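Local coordinates for tricorn protease (Thermoplasma acidophilum, PDB 1K32), which probably cleaves peptides as a serine protease, taking proteasome products further apart in a gated hexameric assembly built around beta propellers, at residues A[184-189]-A[199-204]; A[204-209]-A[216-221]; A[385-390]-A[430-435]; A[425-430]-A[477-482]; A[846-851]-A[1025-1030]. All coordinates share one frame; numbering follows the deposited sequence.

Interaction 1 (A[184-189]-A[199-204])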
# COMPACT_ATOMS: atom_id res chain seq x y z
N ARG A 184 39.23 -26.27 52.43
CA ARG A 184 40.63 -25.86 52.66
C ARG A 184 41.65 -26.84 52.06
O ARG A 184 41.40 -28.04 52.00
CB ARG A 184 40.88 -25.69 54.17
CG ARG A 184 40.68 -26.96 54.98
CD ARG A 184 40.71 -26.70 56.48
NE ARG A 184 40.63 -27.94 57.26
CZ ARG A 184 39.55 -28.71 57.34
NH1 ARG A 184 39.59 -29.82 58.07
NH2 ARG A 184 38.43 -28.38 56.72
N GLY A 185 42.79 -26.32 51.63
CA GLY A 185 43.83 -27.16 51.03
C GLY A 185 44.34 -28.23 51.98
O GLY A 185 44.67 -27.93 53.12
N LYS A 186 44.38 -29.47 51.50
CA LYS A 186 44.84 -30.60 52.30
C LYS A 186 45.83 -31.44 51.47
O LYS A 186 45.80 -31.42 50.23
CB LYS A 186 43.65 -31.47 52.71
CG LYS A 186 42.60 -30.76 53.56
CD LYS A 186 41.42 -31.69 53.88
CE LYS A 186 40.40 -31.01 54.78
NZ LYS A 186 39.39 -31.95 55.33
N ILE A 187 46.68 -32.19 52.14
CA ILE A 187 47.67 -33.00 51.44
C ILE A 187 47.56 -34.48 51.77
O ILE A 187 47.38 -34.87 52.93
CB ILE A 187 49.11 -32.52 51.75
CG1 ILE A 187 49.24 -31.03 51.43
CG2 ILE A 187 50.11 -33.34 50.94
CD1 ILE A 187 50.62 -30.46 51.68
N TRP A 188 47.68 -35.31 50.74
CA TRP A 188 47.62 -36.75 50.91
C TRP A 188 48.92 -37.32 50.36
O TRP A 188 49.54 -36.72 49.49
CB TRP A 188 46.46 -37.36 50.13
CG TRP A 188 45.09 -37.06 50.65
CD1 TRP A 188 44.47 -35.84 50.71
CD2 TRP A 188 44.13 -38.01 51.13
NE1 TRP A 188 43.19 -35.98 51.18
CE2 TRP A 188 42.95 -37.30 51.45
CE3 TRP A 188 44.15 -39.41 51.32
CZ2 TRP A 188 41.80 -37.93 51.95
CZ3 TRP A 188 43.01 -40.03 51.81
CH2 TRP A 188 41.84 -39.29 52.13
N ILE A 189 49.32 -38.49 50.85
CA ILE A 189 50.53 -39.14 50.37
C ILE A 189 50.32 -40.64 50.20
O ILE A 189 49.61 -41.28 50.98
CB ILE A 189 51.72 -38.88 51.32
CG1 ILE A 189 53.02 -39.34 50.66
CG2 ILE A 189 51.53 -39.64 52.62
CD1 ILE A 189 54.26 -38.80 51.35
N ILE A 199 47.85 -36.63 55.20
CA ILE A 199 48.87 -36.26 56.18
C ILE A 199 48.85 -34.82 56.68
O ILE A 199 49.34 -34.53 57.77
CB ILE A 199 50.31 -36.56 55.66
CG1 ILE A 199 50.48 -36.00 54.25
CG2 ILE A 199 50.58 -38.07 55.69
CD1 ILE A 199 51.91 -36.07 53.75
N VAL A 200 48.31 -33.91 55.88
CA VAL A 200 48.23 -32.51 56.29
C VAL A 200 46.78 -32.01 56.17
O VAL A 200 46.27 -31.77 55.07
CB VAL A 200 49.17 -31.62 55.46
CG1 VAL A 200 49.03 -30.17 55.90
CG2 VAL A 200 50.61 -32.08 55.66
N ASP A 201 46.15 -31.88 57.32
CA ASP A 201 44.78 -31.42 57.46
C ASP A 201 44.79 -30.50 58.68
O ASP A 201 44.67 -30.95 59.81
CB ASP A 201 43.84 -32.62 57.70
CG ASP A 201 42.37 -32.24 57.64
OD1 ASP A 201 42.03 -31.10 58.03
OD2 ASP A 201 41.55 -33.08 57.22
N MET A 202 44.98 -29.21 58.44
CA MET A 202 45.02 -28.22 59.51
C MET A 202 43.72 -27.43 59.55
O MET A 202 42.91 -27.51 58.62
CB MET A 202 46.19 -27.26 59.29
CG MET A 202 47.56 -27.93 59.42
SD MET A 202 48.96 -26.90 58.94
CE MET A 202 49.16 -27.37 57.36
N SER A 203 43.52 -26.66 60.61
CA SER A 203 42.31 -25.87 60.74
C SER A 203 42.23 -24.83 59.63
O SER A 203 41.13 -24.49 59.19
CB SER A 203 42.24 -25.19 62.11
OG SER A 203 43.28 -24.24 62.25
N THR A 204 43.39 -24.34 59.17
CA THR A 204 43.45 -23.34 58.11
C THR A 204 43.83 -23.94 56.75
O THR A 204 44.18 -25.11 56.63
CB THR A 204 44.45 -22.20 58.46
OG1 THR A 204 45.76 -22.75 58.64
CG2 THR A 204 44.02 -21.49 59.76

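Interaction 2 (A[204-209]-A[216-221])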
# COMPACT_ATOMS: atom_id res chain seq x y z
N THR A 204 43.39 -24.34 59.17
CA THR A 204 43.45 -23.34 58.11
C THR A 204 43.83 -23.94 56.75
O THR A 204 44.18 -25.11 56.63
CB THR A 204 44.45 -22.20 58.46
OG1 THR A 204 45.76 -22.75 58.64
CG2 THR A 204 44.02 -21.49 59.76
N HIS A 205 43.76 -23.10 55.72
CA HIS A 205 44.05 -23.46 54.34
C HIS A 205 45.54 -23.60 54.00
O HIS A 205 46.33 -22.72 54.28
CB HIS A 205 43.43 -22.40 53.43
CG HIS A 205 43.78 -22.55 51.99
ND1 HIS A 205 43.35 -23.62 51.23
CD2 HIS A 205 44.45 -21.74 51.14
CE1 HIS A 205 43.74 -23.45 49.98
NE2 HIS A 205 44.41 -22.32 49.90
N VAL A 206 45.90 -24.72 53.38
CA VAL A 206 47.28 -24.94 53.00
C VAL A 206 47.39 -24.72 51.51
O VAL A 206 46.59 -25.25 50.74
CB VAL A 206 47.71 -26.38 53.34
CG1 VAL A 206 49.09 -26.67 52.76
CG2 VAL A 206 47.72 -26.57 54.85
N SER A 207 48.38 -23.94 51.10
CA SER A 207 48.57 -23.64 49.69
C SER A 207 50.01 -23.80 49.23
O SER A 207 50.95 -23.82 50.03
CB SER A 207 48.12 -22.20 49.43
OG SER A 207 48.93 -21.30 50.16
N SER A 208 50.18 -23.93 47.92
CA SER A 208 51.50 -24.04 47.30
C SER A 208 52.51 -24.98 47.94
O SER A 208 53.59 -24.56 48.36
CB SER A 208 52.13 -22.65 47.20
OG SER A 208 51.27 -21.80 46.47
N PRO A 209 52.17 -26.27 48.02
CA PRO A 209 53.11 -27.21 48.63
C PRO A 209 54.31 -27.52 47.72
O PRO A 209 54.19 -27.57 46.50
CB PRO A 209 52.25 -28.43 48.89
CG PRO A 209 51.28 -28.40 47.69
CD PRO A 209 50.90 -26.94 47.67
N ILE A 216 57.87 -31.30 53.28
CA ILE A 216 56.91 -30.65 52.41
C ILE A 216 56.78 -29.22 52.93
O ILE A 216 56.42 -29.01 54.08
CB ILE A 216 55.51 -31.31 52.48
CG1 ILE A 216 55.61 -32.80 52.17
CG2 ILE A 216 54.56 -30.64 51.48
CD1 ILE A 216 54.32 -33.57 52.41
N TYR A 217 57.10 -28.25 52.09
CA TYR A 217 56.96 -26.86 52.48
C TYR A 217 55.68 -26.31 51.86
O TYR A 217 55.29 -26.70 50.74
CB TYR A 217 58.17 -26.04 52.05
CG TYR A 217 59.42 -26.39 52.81
CD1 TYR A 217 60.12 -27.58 52.56
CD2 TYR A 217 59.90 -25.55 53.82
CE1 TYR A 217 61.25 -27.92 53.28
CE2 TYR A 217 61.03 -25.87 54.55
CZ TYR A 217 61.70 -27.05 54.28
OH TYR A 217 62.82 -27.36 55.02
N PHE A 218 55.02 -25.42 52.59
CA PHE A 218 53.77 -24.85 52.12
C PHE A 218 53.43 -23.57 52.86
O PHE A 218 54.15 -23.15 53.78
CB PHE A 218 52.63 -25.86 52.30
CG PHE A 218 52.48 -26.36 53.71
CD1 PHE A 218 51.80 -25.62 54.67
CD2 PHE A 218 53.05 -27.58 54.09
CE1 PHE A 218 51.69 -26.08 55.99
CE2 PHE A 218 52.95 -28.05 55.40
CZ PHE A 218 52.26 -27.30 56.36
N ILE A 219 52.32 -22.96 52.48
CA ILE A 219 51.90 -21.72 53.09
C ILE A 219 50.54 -21.82 53.78
O ILE A 219 49.62 -22.47 53.28
CB ILE A 219 51.82 -20.59 52.03
CG1 ILE A 219 53.21 -20.31 51.46
CG2 ILE A 219 51.20 -19.33 52.65
CD1 ILE A 219 53.21 -19.38 50.27
N THR A 220 50.44 -21.19 54.96
CA THR A 220 49.17 -21.14 55.69
C THR A 220 49.18 -20.01 56.70
O THR A 220 50.24 -19.50 57.06
CB THR A 220 48.84 -22.47 56.39
OG1 THR A 220 47.47 -22.44 56.81
CG2 THR A 220 49.72 -22.70 57.59
N ASP A 221 48.01 -19.59 57.15
CA ASP A 221 47.95 -18.49 58.10
C ASP A 221 47.35 -18.92 59.43
O ASP A 221 46.65 -18.15 60.09
CB ASP A 221 47.16 -17.32 57.50
CG ASP A 221 45.74 -17.70 57.11
OD1 ASP A 221 45.05 -16.89 56.46
OD2 ASP A 221 45.29 -18.82 57.47
O HOH W 1 43.41 -19.87 55.66

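Interaction 3 (A[385-390]-A[430-435])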
# COMPACT_ATOMS: atom_id res chain seq x y z
N GLY A 385 17.08 12.83 39.49
CA GLY A 385 16.18 13.40 38.50
C GLY A 385 16.11 14.89 38.71
O GLY A 385 16.43 15.38 39.81
N VAL A 386 15.69 15.63 37.69
CA VAL A 386 15.58 17.08 37.79
C VAL A 386 14.19 17.51 37.39
O VAL A 386 13.62 16.96 36.46
CB VAL A 386 16.61 17.78 36.87
CG1 VAL A 386 16.50 19.29 37.03
CG2 VAL A 386 18.02 17.29 37.19
N ASP A 387 13.64 18.50 38.09
CA ASP A 387 12.30 18.96 37.74
C ASP A 387 12.40 19.62 36.37
O ASP A 387 13.47 20.06 35.96
CB ASP A 387 11.76 19.94 38.79
CG ASP A 387 12.30 21.34 38.62
OD1 ASP A 387 11.57 22.20 38.07
OD2 ASP A 387 13.45 21.57 39.02
N ARG A 388 11.27 19.70 35.68
CA ARG A 388 11.23 20.27 34.35
C ARG A 388 11.56 21.76 34.29
O ARG A 388 11.96 22.26 33.25
CB ARG A 388 9.87 20.00 33.71
CG ARG A 388 9.84 20.31 32.24
CD ARG A 388 8.60 19.75 31.57
NE ARG A 388 8.57 20.15 30.16
CZ ARG A 388 7.55 19.92 29.35
NH1 ARG A 388 7.62 20.31 28.08
NH2 ARG A 388 6.47 19.30 29.79
N ASN A 389 11.42 22.47 35.41
CA ASN A 389 11.74 23.89 35.41
C ASN A 389 13.17 24.17 35.86
O ASN A 389 13.59 25.32 35.97
CB ASN A 389 10.73 24.64 36.28
CG ASN A 389 9.32 24.56 35.72
OD1 ASN A 389 8.41 23.99 36.33
ND2 ASN A 389 9.13 25.13 34.53
N GLY A 390 13.92 23.10 36.12
CA GLY A 390 15.31 23.22 36.52
C GLY A 390 15.62 23.97 37.81
O GLY A 390 16.66 24.61 37.92
N ASP A 430 4.94 18.01 36.24
CA ASP A 430 5.39 19.04 35.31
C ASP A 430 5.39 20.46 35.88
O ASP A 430 6.19 21.28 35.45
CB ASP A 430 4.57 19.02 34.02
CG ASP A 430 4.96 17.88 33.10
OD1 ASP A 430 4.67 17.99 31.89
OD2 ASP A 430 5.53 16.87 33.57
N ASN A 431 4.50 20.75 36.82
CA ASN A 431 4.45 22.07 37.42
C ASN A 431 5.38 22.15 38.63
O ASN A 431 5.35 23.11 39.40
CB ASN A 431 3.02 22.45 37.82
CG ASN A 431 2.44 21.51 38.87
OD1 ASN A 431 3.16 20.77 39.53
ND2 ASN A 431 1.12 21.54 39.02
N SER A 432 6.22 21.12 38.79
CA SER A 432 7.20 21.04 39.88
C SER A 432 6.64 21.08 41.29
O SER A 432 7.37 21.34 42.25
CB SER A 432 8.23 22.16 39.71
OG SER A 432 8.84 22.11 38.43
N ARG A 433 5.35 20.81 41.44
CA ARG A 433 4.73 20.86 42.77
C ARG A 433 4.73 19.56 43.59
O ARG A 433 4.84 19.60 44.81
CB ARG A 433 3.30 21.38 42.65
CG ARG A 433 2.56 21.36 43.97
CD ARG A 433 1.40 22.32 43.98
NE ARG A 433 0.61 22.17 45.20
CZ ARG A 433 -0.47 22.88 45.48
NH1 ARG A 433 -1.13 22.67 46.61
NH2 ARG A 433 -0.90 23.80 44.62
N PHE A 434 4.62 18.41 42.92
CA PHE A 434 4.58 17.14 43.62
C PHE A 434 5.68 16.17 43.21
O PHE A 434 6.18 16.19 42.08
CB PHE A 434 3.23 16.43 43.39
CG PHE A 434 2.03 17.33 43.47
CD1 PHE A 434 1.47 17.87 42.33
CD2 PHE A 434 1.46 17.63 44.70
CE1 PHE A 434 0.35 18.70 42.40
CE2 PHE A 434 0.33 18.46 44.79
CZ PHE A 434 -0.22 18.99 43.64
N ILE A 435 6.04 15.31 44.16
CA ILE A 435 7.05 14.28 43.93
C ILE A 435 6.39 12.99 44.40
O ILE A 435 6.04 12.85 45.58
CB ILE A 435 8.34 14.57 44.74
CG1 ILE A 435 8.89 15.96 44.36
CG2 ILE A 435 9.39 13.49 44.46
CD1 ILE A 435 10.14 16.38 45.11

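Interaction 4 (A[425-430]-A[477-482])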
# COMPACT_ATOMS: atom_id res chain seq x y z
N ASP A 425 12.60 4.78 42.79
CA ASP A 425 11.49 4.93 41.84
C ASP A 425 10.68 6.19 42.21
O ASP A 425 9.85 6.15 43.12
CB ASP A 425 10.60 3.67 41.89
CG ASP A 425 9.54 3.63 40.79
OD1 ASP A 425 8.82 2.60 40.69
OD2 ASP A 425 9.40 4.62 40.04
N PHE A 426 10.93 7.29 41.51
CA PHE A 426 10.24 8.56 41.77
C PHE A 426 10.02 9.36 40.50
O PHE A 426 10.66 9.12 39.49
CB PHE A 426 11.01 9.43 42.78
CG PHE A 426 12.46 9.70 42.40
CD1 PHE A 426 13.49 9.02 43.04
CD2 PHE A 426 12.78 10.67 41.45
CE1 PHE A 426 14.83 9.31 42.74
CE2 PHE A 426 14.12 10.96 41.15
CZ PHE A 426 15.14 10.29 41.79
N THR A 427 9.12 10.34 40.58
CA THR A 427 8.81 11.18 39.43
C THR A 427 8.41 12.58 39.93
O THR A 427 7.99 12.74 41.07
CB THR A 427 7.65 10.56 38.59
OG1 THR A 427 7.59 11.20 37.32
CG2 THR A 427 6.29 10.73 39.30
N ILE A 428 8.56 13.58 39.07
CA ILE A 428 8.23 14.95 39.44
C ILE A 428 7.17 15.51 38.52
O ILE A 428 7.32 15.42 37.30
CB ILE A 428 9.46 15.87 39.33
CG1 ILE A 428 10.67 15.21 39.98
CG2 ILE A 428 9.17 17.23 39.98
CD1 ILE A 428 11.96 15.95 39.76
N SER A 429 6.11 16.09 39.09
CA SER A 429 5.03 16.68 38.28
C SER A 429 5.57 17.80 37.39
O SER A 429 6.56 18.46 37.74
CB SER A 429 3.90 17.23 39.18
OG SER A 429 4.37 18.20 40.11
N ASP A 430 4.94 18.01 36.24
CA ASP A 430 5.39 19.04 35.31
C ASP A 430 5.39 20.46 35.88
O ASP A 430 6.19 21.28 35.45
CB ASP A 430 4.57 19.02 34.02
CG ASP A 430 4.96 17.88 33.10
OD1 ASP A 430 4.67 17.99 31.89
OD2 ASP A 430 5.53 16.87 33.57
N PRO A 477 5.30 5.53 39.39
CA PRO A 477 4.37 6.66 39.33
C PRO A 477 4.68 7.62 38.17
O PRO A 477 5.84 7.84 37.82
CB PRO A 477 4.56 7.35 40.69
CG PRO A 477 6.02 7.03 41.03
CD PRO A 477 6.11 5.56 40.63
N ALA A 478 3.64 8.19 37.58
CA ALA A 478 3.81 9.13 36.49
C ALA A 478 2.62 10.09 36.44
O ALA A 478 1.47 9.64 36.38
CB ALA A 478 3.95 8.39 35.16
N PHE A 479 2.89 11.39 36.52
CA PHE A 479 1.82 12.40 36.45
C PHE A 479 1.52 12.70 34.99
O PHE A 479 2.37 12.52 34.14
CB PHE A 479 2.24 13.72 37.11
CG PHE A 479 2.44 13.64 38.59
CD1 PHE A 479 3.70 13.46 39.13
CD2 PHE A 479 1.35 13.72 39.45
CE1 PHE A 479 3.88 13.36 40.51
CE2 PHE A 479 1.51 13.63 40.82
CZ PHE A 479 2.79 13.45 41.36
N ASP A 480 0.30 13.14 34.69
CA ASP A 480 -0.02 13.51 33.32
C ASP A 480 0.52 14.93 33.11
O ASP A 480 0.86 15.62 34.08
CB ASP A 480 -1.54 13.44 33.05
CG ASP A 480 -2.36 14.20 34.08
OD1 ASP A 480 -3.61 14.12 34.00
OD2 ASP A 480 -1.79 14.88 34.95
N ALA A 481 0.61 15.35 31.86
CA ALA A 481 1.15 16.67 31.54
C ALA A 481 0.54 17.84 32.32
O ALA A 481 1.25 18.75 32.74
CB ALA A 481 1.02 16.92 30.04
N ASP A 482 -0.77 17.81 32.52
CA ASP A 482 -1.45 18.90 33.23
C ASP A 482 -1.34 18.81 34.74
O ASP A 482 -1.94 19.61 35.45
CB ASP A 482 -2.93 18.94 32.83
CG ASP A 482 -3.14 19.38 31.39
OD1 ASP A 482 -4.30 19.39 30.94
OD2 ASP A 482 -2.14 19.72 30.70
O HOH W 2 8.53 6.70 38.34
O HOH W 3 5.61 12.25 36.10
O HOH W 4 2.90 16.38 35.70
O HOH W 5 3.32 20.04 30.94

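Interaction 5 (A[846-851]-A[1025-1030])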
# COMPACT_ATOMS: atom_id res chain seq x y z
N HIS A 846 19.34 -47.13 41.00
CA HIS A 846 18.21 -48.01 40.73
C HIS A 846 18.68 -49.46 40.79
O HIS A 846 18.07 -50.29 41.47
CB HIS A 846 17.60 -47.76 39.35
CG HIS A 846 16.88 -46.46 39.22
ND1 HIS A 846 16.49 -45.71 40.31
CD2 HIS A 846 16.48 -45.77 38.13
CE1 HIS A 846 15.88 -44.61 39.89
NE2 HIS A 846 15.86 -44.62 38.57
N GLU A 847 19.76 -49.73 40.06
CA GLU A 847 20.33 -51.07 40.00
C GLU A 847 20.82 -51.62 41.34
O GLU A 847 20.41 -52.71 41.73
CB GLU A 847 21.48 -51.09 38.99
CG GLU A 847 21.05 -50.80 37.57
CD GLU A 847 22.20 -50.39 36.69
OE1 GLU A 847 22.00 -50.34 35.45
OE2 GLU A 847 23.31 -50.10 37.22
N ARG A 848 21.68 -50.88 42.03
CA ARG A 848 22.21 -51.35 43.31
C ARG A 848 21.14 -51.47 44.40
O ARG A 848 21.27 -52.27 45.31
CB ARG A 848 23.34 -50.44 43.80
CG ARG A 848 24.10 -50.93 45.06
CD ARG A 848 25.16 -49.91 45.46
NE ARG A 848 25.87 -50.22 46.70
CZ ARG A 848 26.98 -50.96 46.79
NH1 ARG A 848 27.54 -51.17 47.98
NH2 ARG A 848 27.54 -51.48 45.70
N SER A 849 20.07 -50.67 44.30
CA SER A 849 19.01 -50.72 45.31
C SER A 849 17.91 -51.67 44.86
O SER A 849 16.94 -51.90 45.59
CB SER A 849 18.40 -49.33 45.54
OG SER A 849 17.58 -48.96 44.45
N LYS A 850 18.07 -52.23 43.67
CA LYS A 850 17.09 -53.16 43.13
C LYS A 850 15.73 -52.48 43.00
O LYS A 850 14.71 -53.00 43.46
CB LYS A 850 16.97 -54.40 44.04
N GLY A 851 15.73 -51.30 42.38
CA GLY A 851 14.51 -50.54 42.16
C GLY A 851 13.77 -50.00 43.37
O GLY A 851 12.60 -49.63 43.25
N ALA A 1025 25.42 -44.09 50.97
CA ALA A 1025 24.06 -43.54 50.99
C ALA A 1025 23.07 -44.61 50.56
O ALA A 1025 22.00 -44.74 51.15
CB ALA A 1025 23.96 -42.32 50.05
N ILE A 1026 23.42 -45.37 49.53
CA ILE A 1026 22.56 -46.44 49.06
C ILE A 1026 22.41 -47.52 50.13
O ILE A 1026 21.30 -47.93 50.48
CB ILE A 1026 23.12 -47.08 47.77
CG1 ILE A 1026 23.01 -46.10 46.60
CG2 ILE A 1026 22.35 -48.37 47.46
CD1 ILE A 1026 23.74 -46.53 45.36
N ASP A 1027 23.54 -47.97 50.67
CA ASP A 1027 23.51 -49.00 51.70
C ASP A 1027 22.79 -48.55 52.96
O ASP A 1027 22.06 -49.34 53.58
CB ASP A 1027 24.94 -49.43 52.03
CG ASP A 1027 25.63 -50.10 50.86
OD1 ASP A 1027 26.88 -50.15 50.84
OD2 ASP A 1027 24.92 -50.58 49.95
N ALA A 1028 22.97 -47.29 53.33
CA ALA A 1028 22.33 -46.76 54.52
C ALA A 1028 20.81 -46.78 54.38
O ALA A 1028 20.10 -47.15 55.31
CB ALA A 1028 22.81 -45.32 54.79
N LEU A 1029 20.32 -46.39 53.21
CA LEU A 1029 18.89 -46.39 52.97
C LEU A 1029 18.34 -47.81 52.89
O LEU A 1029 17.25 -48.08 53.41
CB LEU A 1029 18.54 -45.63 51.68
CG LEU A 1029 18.35 -44.12 51.84
CD1 LEU A 1029 17.96 -43.52 50.51
CD2 LEU A 1029 17.26 -43.84 52.88
N ILE A 1030 19.08 -48.71 52.25
CA ILE A 1030 18.64 -50.10 52.15
C ILE A 1030 18.42 -50.65 53.56
O ILE A 1030 17.45 -51.37 53.82
CB ILE A 1030 19.68 -50.97 51.41
CG1 ILE A 1030 19.75 -50.55 49.94
CG2 ILE A 1030 19.30 -52.45 51.50
CD1 ILE A 1030 20.78 -51.32 49.14

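Interaction 1 (A[184-189]-A[199-204])
R184 meets the chain segment 199-204 mainly through its outer part, from CD to NH1. Its CB just brushes T204 O at 4.2 Å; CD passes the carbonyl oxygens of M202 and S203; NE donates to M202 O at 2.7 Å, nearly in line with that carbonyl and close to the guanidinium plane; and NH1 ends on D201 OD1 at 2.8 Å. This last bond uses the syn lone pair of the carboxylate but is bent, with the oxygen tilted out of the guanidinium plane; the two planes lie 53° apart. NH2 bonds to G181 O. K186 runs alongside D201 in the same direction, its chain extended beyond CG, and sets NZ 3.1 Å from D201 OD2, above the carboxylate plane. Its CE lies over the centre of one face of the R184 guanidinium. D201 thus divides its oxygens between two cations, and K198 also meets OD2, which would favour the charged carboxylate.

Beyond this network the backbones pair. I187 N donates to V200 O, while I187 O accepts from both V200 N (3.2 Å) and I199 N (2.9 Å). On the apolar side I187 CB meets V200 CB at 3.8 Å, and I189 CG2 touches I199 CG2. I199 and V200 therefore stand opposite the single I187: a classic beta bulge, here in the hairpin of the outer two strands of a four-stranded antiparallel propeller blade.

Interaction 2 (A[204-209]-A[216-221])
T204 and T220 meet hydroxyl to hydroxyl, with OG1 of T204 between its own backbone N and carbonyl carbon (chi1 60°) and OG1 of T220 swung opposite its backbone N (chi1 -167°). The two side chains cross at about a right angle, and T204 OG1 donates to T220 OG1 at 2.5 Å. T220 OG1 in turn donates to H205 O at 2.8 Å, approaching from above the carbonyl plane, 56° out of it. A short chain of hydrogen bonds thus runs from hydroxyl to hydroxyl to backbone oxygen. Beside it a water accepts from H205 N and donates to D221 OD2, while OD1 is held by G178 N.

S207 and I219 form an antiparallel hydrogen-bonded pair, each N donating to the other's O at 2.9 Å. V206 CG1 meets F218 CD1 obliquely, at 3.5 Å, and P209 CA comes to 3.1 Å from Y217 O in a CA-H...O contact.

Strand 207-212 is the first, at one edge of a four-stranded blade's sheet, and 215-220 the next, backed by 227-232, where Y229 and T231 touch F218. I219 packs on P249 and L252 of the following blade, while E172 takes the hydroxyls of S207 and S208.

Interaction 3 (A[385-390]-A[430-435])
S432 OG stands between two acceptors, D387 OD1 at 2.8 Å and N389 OD1 at 2.9 Å, both within reach of the one hydroxyl. D387 OD1 also receives N389 N at 2.7 Å, from above the carboxylate plane, which closes an Asx turn over D387 to N389, nested in a type I beta turn from D387 to G390, with G390 N bonded to D387 O. The remaining oxygen, D387 OD2, is occupied by the backbone N atoms of K391 and F392, so the carboxylate gathers donors from both its own turn and the strand that follows.

On the solvent side R388, its chain extended from CG to NE, brings NH2 to D430 OD1 at 3.1 Å. The salt bridge includes only a weak hydrogen bond, bent to 129°, and the carboxylate stands almost perpendicular to the guanidinium, the planes 89° apart. D430 OD1 has a stronger claim from R619. Within 430-435, N431 OD1 accepts from R433 N, a second Asx turn.

Each segment holds the turn between the first two strands of its blade, 381-386 to 392-397 and 426-428 to 434-441. Two neighbouring propeller blades thus meet through their connections, with F392 touching both S432 and I435.

Interaction 4 (A[425-430]-A[477-482])
S429 CB overlaps the ring of F479, lying 4.0 Å from its centroid and 19° off the ring normal, a CH-pi contact over one face and shifted toward the rim. The S429 hydroxyl oxygen, OG, bonds to F434 N. F479 arrives with CG on the far side from its carbonyl carbon (chi1 -67°), which carries the ring toward the 425-430 segment; its CD1 comes to 3.6 Å from S429 N. T427 CG2 adds a second, slanting touch at 3.8 Å from F479 CD1. The same methyl approaches P477 O at 3.3 Å and the proline ring at CB, so T427 fits between the proline and the aromatic. At the far end D425 OD2 rests 3.5 Å from P477 CD, while D425 OD1 is bonded to A476 N.

No direct hydrogen bond joins the two backbones, although strand 426-428 and the 477-479 end of strand 474-479 run almost parallel, 8° apart and with axes 6.3 Å apart at closest approach. Waters fill the polar role instead. One links T427 OG1 to F479 N; another accepts from D430 N and donates to D480 O; a third donates to both A481 O and D430 OD1, which is also in a salt bridge with R619. A further water lies near D425 OD2 and P477 O.

Strand 426-428 is the first strand of one four-stranded blade and 474-479 the first of the next. P477 and F479 pack on A436 of strand 434-441 and on L486 of strand 485-490, so the water-bridged edge sits beside an apolar seam between the blades.

Interaction 5 (A[846-851]-A[1025-1030])
R848 and I1026 make the close-packed half of this contact. The arginine chain, extended from CG to NE with CG placed opposite its backbone N (chi1 -173°), slants across the isoleucine, and its CD lies 3.7 Å from I1026 CD1 and 3.8 Å from I1026 CG2. I1026 is buried, with Y844, V845 and I883 also against it. S849 marks the edge of this patch: its CB comes no nearer than 4.5 Å to I1026 CG2, and its hydroxyl is engaged with V845 O and I853 N.

The outer half is looser and polar. R848 NH1 donates to D1027 OD1 at 3.1 Å, fairly straight at 161° and almost in the guanidinium plane, meeting the syn lone pair of D1027 OD1. The remaining bonds of the salt bridge, from NE and NH1 to D1027 OD2, are weak, at 3.4 and 3.3 Å, and the two flat groups are 38° apart. I1030 CD1, on an exposed residue, merely approaches R848 O at 4.0 Å.

K850 leaves the helix with positive phi, and two bonds lead back into the last turn: a Schellman motif. The capped end of helix 830-848 lies against helix 1020-1032, beside the parallel sheet of the S41 peptidase domain, in an alpha/beta layering.

Overall arrangement
The five contacts fall into two close pairs and one outlier. Interactions 1 and 2 follow each other along the chain, share T204 and have centres about 8 Å apart, joining the last strand of one propeller blade to the first hairpin of the next. Interactions 3 and 4, also about 8 Å between centres, share D430 and alternate along the chain, so that three successive blades are tied through strand 426-428 and its turn. The two pairs lie on opposite sides of the chain's centre, centres 61 to 64 Å apart. Interaction 5 stands alone in the peptidase domain, its centre about 32 Å from that of interaction 1. The contacts thus sample blade hairpins, blade seams and a helix pair.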